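Side-chain contacts in uncharacterized protein (Legionella pneumophila subsp. pneumophila str. Philadelphia 1, PDB 4RXV), which is uncharacterised but carries an N-terminal domain of the RavJ peptidase family, of the papain-like clan CA, and so is probably a cysteine-peptidase-like protein of this intracellular pathogen: residues Ser73-Glu76 with Tyr77-Ala81; Ala106-Ser109 with Ala110-Leu114. All coordinates share one frame; numbering follows the deposited sequence.

Contact 1: Ser73-Glu76 with Tyr77-Ala81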
# COMPACT_ATOMS: atom_id res chain seq x y z
N SER A 73 -1.75 -13.54 6.74
CA SER A 73 -3.04 -13.46 7.42
C SER A 73 -3.55 -12.03 7.43
O SER A 73 -2.77 -11.08 7.49
CB SER A 73 -2.92 -13.96 8.87
OG SER A 73 -2.28 -13.00 9.70
N ALA A 74 -4.87 -11.89 7.43
CA ALA A 74 -5.47 -10.57 7.45
C ALA A 74 -5.06 -9.75 8.66
O ALA A 74 -4.77 -8.56 8.53
CB ALA A 74 -7.00 -10.69 7.36
N GLN A 75 -5.00 -10.37 9.84
CA GLN A 75 -4.67 -9.63 11.04
C GLN A 75 -3.25 -9.03 10.95
O GLN A 75 -2.99 -7.94 11.49
CB GLN A 75 -4.82 -10.49 12.30
CG GLN A 75 -4.60 -9.72 13.59
CD GLN A 75 -5.67 -8.65 13.82
OE1 GLN A 75 -6.80 -8.80 13.40
NE2 GLN A 75 -5.31 -7.56 14.49
N GLU A 76 -2.31 -9.72 10.30
CA GLU A 76 -0.97 -9.15 10.14
C GLU A 76 -0.99 -7.85 9.34
O GLU A 76 -0.25 -6.94 9.65
CB GLU A 76 -0.04 -10.14 9.47
CG GLU A 76 0.40 -11.28 10.37
CD GLU A 76 1.06 -12.32 9.54
OE1 GLU A 76 2.29 -12.22 9.34
OE2 GLU A 76 0.36 -13.24 9.05
N TYR A 77 -1.81 -7.79 8.31
CA TYR A 77 -1.91 -6.56 7.52
C TYR A 77 -2.53 -5.43 8.34
O TYR A 77 -2.06 -4.29 8.27
CB TYR A 77 -2.69 -6.80 6.24
CG TYR A 77 -1.95 -7.68 5.26
CD1 TYR A 77 -0.87 -7.19 4.55
CD2 TYR A 77 -2.31 -9.01 5.07
CE1 TYR A 77 -0.15 -7.98 3.67
CE2 TYR A 77 -1.60 -9.82 4.18
CZ TYR A 77 -0.52 -9.29 3.49
OH TYR A 77 0.23 -10.03 2.61
N ILE A 78 -3.55 -5.74 9.12
CA ILE A 78 -4.17 -4.74 9.98
C ILE A 78 -3.14 -4.22 11.00
O ILE A 78 -3.01 -3.00 11.21
CB ILE A 78 -5.44 -5.30 10.64
CG1 ILE A 78 -6.48 -5.62 9.54
CG2 ILE A 78 -5.98 -4.36 11.69
CD1 ILE A 78 -7.77 -6.23 10.05
N LYS A 79 -2.38 -5.12 11.60
CA LYS A 79 -1.35 -4.71 12.55
C LYS A 79 -0.28 -3.86 11.90
O LYS A 79 0.23 -2.94 12.53
CB LYS A 79 -0.74 -5.93 13.23
CG LYS A 79 -1.55 -6.44 14.41
CD LYS A 79 -0.80 -7.52 15.17
CE LYS A 79 -0.83 -8.82 14.40
NZ LYS A 79 0.24 -9.74 14.82
N PHE A 80 0.08 -4.19 10.67
CA PHE A 80 1.10 -3.43 9.94
C PHE A 80 0.66 -1.96 9.84
O PHE A 80 1.43 -1.05 10.15
CB PHE A 80 1.32 -4.05 8.55
CG PHE A 80 2.44 -3.41 7.76
CD1 PHE A 80 2.26 -2.24 7.07
CD2 PHE A 80 3.68 -4.04 7.67
CE1 PHE A 80 3.28 -1.67 6.34
CE2 PHE A 80 4.71 -3.49 6.93
CZ PHE A 80 4.51 -2.30 6.26
N ALA A 81 -0.58 -1.73 9.43
CA ALA A 81 -1.10 -0.37 9.33
C ALA A 81 -1.12 0.32 10.70
O ALA A 81 -0.75 1.49 10.83
CB ALA A 81 -2.48 -0.39 8.74

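Contact 2: Ala106-Ser109 with Ala110-Leu114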
# COMPACT_ATOMS: atom_id res chain seq x y z
N ALA A 106 2.59 -1.39 0.50
CA ALA A 106 1.29 -1.90 0.11
C ALA A 106 0.59 -2.64 1.26
O ALA A 106 -0.63 -2.69 1.29
CB ALA A 106 1.40 -2.79 -1.10
N TYR A 107 1.35 -3.20 2.19
CA TYR A 107 0.78 -3.95 3.30
C TYR A 107 -0.08 -3.03 4.16
O TYR A 107 -1.05 -3.49 4.75
CB TYR A 107 1.88 -4.57 4.13
CG TYR A 107 2.82 -5.53 3.42
CD1 TYR A 107 2.61 -6.00 2.14
CD2 TYR A 107 3.98 -5.94 4.06
CE1 TYR A 107 3.50 -6.87 1.53
CE2 TYR A 107 4.87 -6.80 3.46
CZ TYR A 107 4.62 -7.24 2.19
OH TYR A 107 5.49 -8.11 1.57
N HIS A 108 0.29 -1.76 4.26
CA HIS A 108 -0.49 -0.80 5.04
C HIS A 108 -1.89 -0.71 4.48
O HIS A 108 -2.88 -0.82 5.20
CB HIS A 108 0.21 0.55 4.99
CG HIS A 108 -0.36 1.58 5.90
ND1 HIS A 108 -1.62 2.12 5.74
CD2 HIS A 108 0.20 2.20 6.96
CE1 HIS A 108 -1.80 3.01 6.69
NE2 HIS A 108 -0.72 3.08 7.44
N SER A 109 -2.00 -0.48 3.18
CA SER A 109 -3.31 -0.38 2.53
C SER A 109 -4.08 -1.69 2.58
O SER A 109 -5.31 -1.65 2.73
CB SER A 109 -3.18 0.09 1.09
OG SER A 109 -2.63 1.37 1.00
N ALA A 110 -3.42 -2.83 2.46
CA ALA A 110 -4.11 -4.10 2.64
C ALA A 110 -4.79 -4.14 4.01
O ALA A 110 -5.94 -4.56 4.11
CB ALA A 110 -3.17 -5.27 2.46
N GLY A 111 -4.11 -3.67 5.06
CA GLY A 111 -4.71 -3.62 6.38
C GLY A 111 -5.90 -2.69 6.45
O GLY A 111 -6.94 -3.05 7.00
N VAL A 112 -5.76 -1.49 5.90
CA VAL A 112 -6.87 -0.53 5.87
C VAL A 112 -8.11 -1.15 5.22
O VAL A 112 -9.22 -1.00 5.71
CB VAL A 112 -6.44 0.76 5.15
CG1 VAL A 112 -7.61 1.65 4.85
CG2 VAL A 112 -5.36 1.50 5.96
N LEU A 113 -7.90 -1.82 4.10
CA LEU A 113 -9.01 -2.39 3.34
C LEU A 113 -9.61 -3.61 4.02
O LEU A 113 -10.82 -3.76 4.04
CB LEU A 113 -8.53 -2.73 1.95
CG LEU A 113 -8.06 -1.51 1.17
CD1 LEU A 113 -7.27 -1.95 -0.06
CD2 LEU A 113 -9.16 -0.55 0.84
N LEU A 114 -8.78 -4.47 4.59
CA LEU A 114 -9.24 -5.65 5.30
C LEU A 114 -10.01 -5.28 6.56
O LEU A 114 -10.79 -6.07 7.06
CB LEU A 114 -8.06 -6.59 5.61
CG LEU A 114 -7.55 -7.37 4.39
CD1 LEU A 114 -6.15 -7.89 4.60
CD2 LEU A 114 -8.48 -8.51 4.04

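Contact 1: Ser73-Glu76 with Tyr77-Ala81
With CG trans to its backbone N (chi1 -174°) and a bend at chi2, Gln-75 brings its amide beside Lys-79. In the conformer given, Lys-79 keeps CG beside its own N and bends at chi3, which carries its CE back near Gln-75 O. The two chains cross at about a right angle, with Gln-75 NE2 3.9 Å from Lys-79 CG. The end of Lys-79 is less certain, since it has a second conformer. The polar end of Gln-75 is bound through OE1 to Gln-220.

The ring of Tyr-77 lies alongside the start of the helix. Its CD2 lies 3.2 Å from Ser-73 O, an oblique approach, and Ala-74 CA sits at the ring edge. Ile-78 lays CG1 3.5 Å from Ala-74 O. Beneath these side chains run the helical bonds, such as Lys-79 N to Gln-75 O at 2.9 Å. Helix 74-84 belongs to the RavJ peptidase domain, and Tyr-77 packs on Ala-110 and Leu-114 of helix 105-114.

Ser-73 is the N-cap of helix 74-84. Its OG accepts a weak bond from Glu-76 N at 3.3 Å. The same hydroxyl donates to Glu-76 OE2 at 2.7 Å, on the anti lone pair of the carboxylate.

Glu-76 OE2 also accepts from Lys-72 N, just before the helix. Separately, Asp-210 OD2 takes the N-H of Ala-74. Negative charge here should interact favourably with the helix dipole, and probably favours the ionised form of Glu-76. The bonds from Ser-73 OG and Lys-72 N should hold its carboxylate beside the cap.

Contact 2: Ala106-Ser109 with Ala110-Leu114
Helix 105-114 is a buried helix of the RavJ peptidase domain, and this contact spans its successive turns. His-108 and Val-112 meet on one flank. The imidazole ND1 lies 3.8 Å from Val-112 CG2, and the two side chains cross obliquely. Val-112 has CG1 anti to its N (chi1 169°), which leaves CG2 beside the N, 3.5 Å from His-108 O. On another flank Leu-113 sets CG 3.2 Å beyond Ser-109 O, on the oxygen's outer side, with CD1 next to it. Ala-110 places CB 3.6 Å from Tyr-107 O.

Four helical bonds join the turns. Leu-113 N to Ser-109 O is 2.9 Å, so this oxygen accepts the N-H of Leu-113 and also touches that leucine's CG. Val-112 N reaches His-108 O at 3.0 Å.

The polar ends turn to other parts of the fold. His-108 ND1 bonds to Tyr-18 OH, and NE2 bonds to Asn-85 OD1. In the conformer given, Ser-109 OG also bonds to Tyr-18 OH. Tyr-107 OH bonds to Leu-69 O.

Both imidazole nitrogens therefore have partners within a buried setting, which should fix the rotation of the ring. The tyrosine hydroxyl links His-108 to Ser-109 in at least one serine conformer, while Val-112 adds a nonpolar contact beside ND1. Ser-109 O and His-108 O thus combine a helical bond with an aliphatic neighbour, and the polar side chains find their partners outside the helix.

How the contacts relate
From the N terminus, contact 1 comes first, at the start of helix 74-84, and contact 2 follows on helix 105-114. Neither closes a loop of the chain: each lies within one continuous helix. They stand in series, neither nested nor crossed, with strands 91-92 and 95-100 between them. Their centres are about 7 Å apart, and the two helices touch directly. Phe-80 CD1 packs 3.5 Å from His-108 N. Tyr-77 CB packs 3.6 Å from Gly-111 N, where the lack of a side chain on Gly-111 lets Tyr-77 come close to the backbone. Phe-80 and Tyr-107 also meet edge-to-face. Beyond this pair, helix 105-114 packs on strand 136-146 and on helix 6-14.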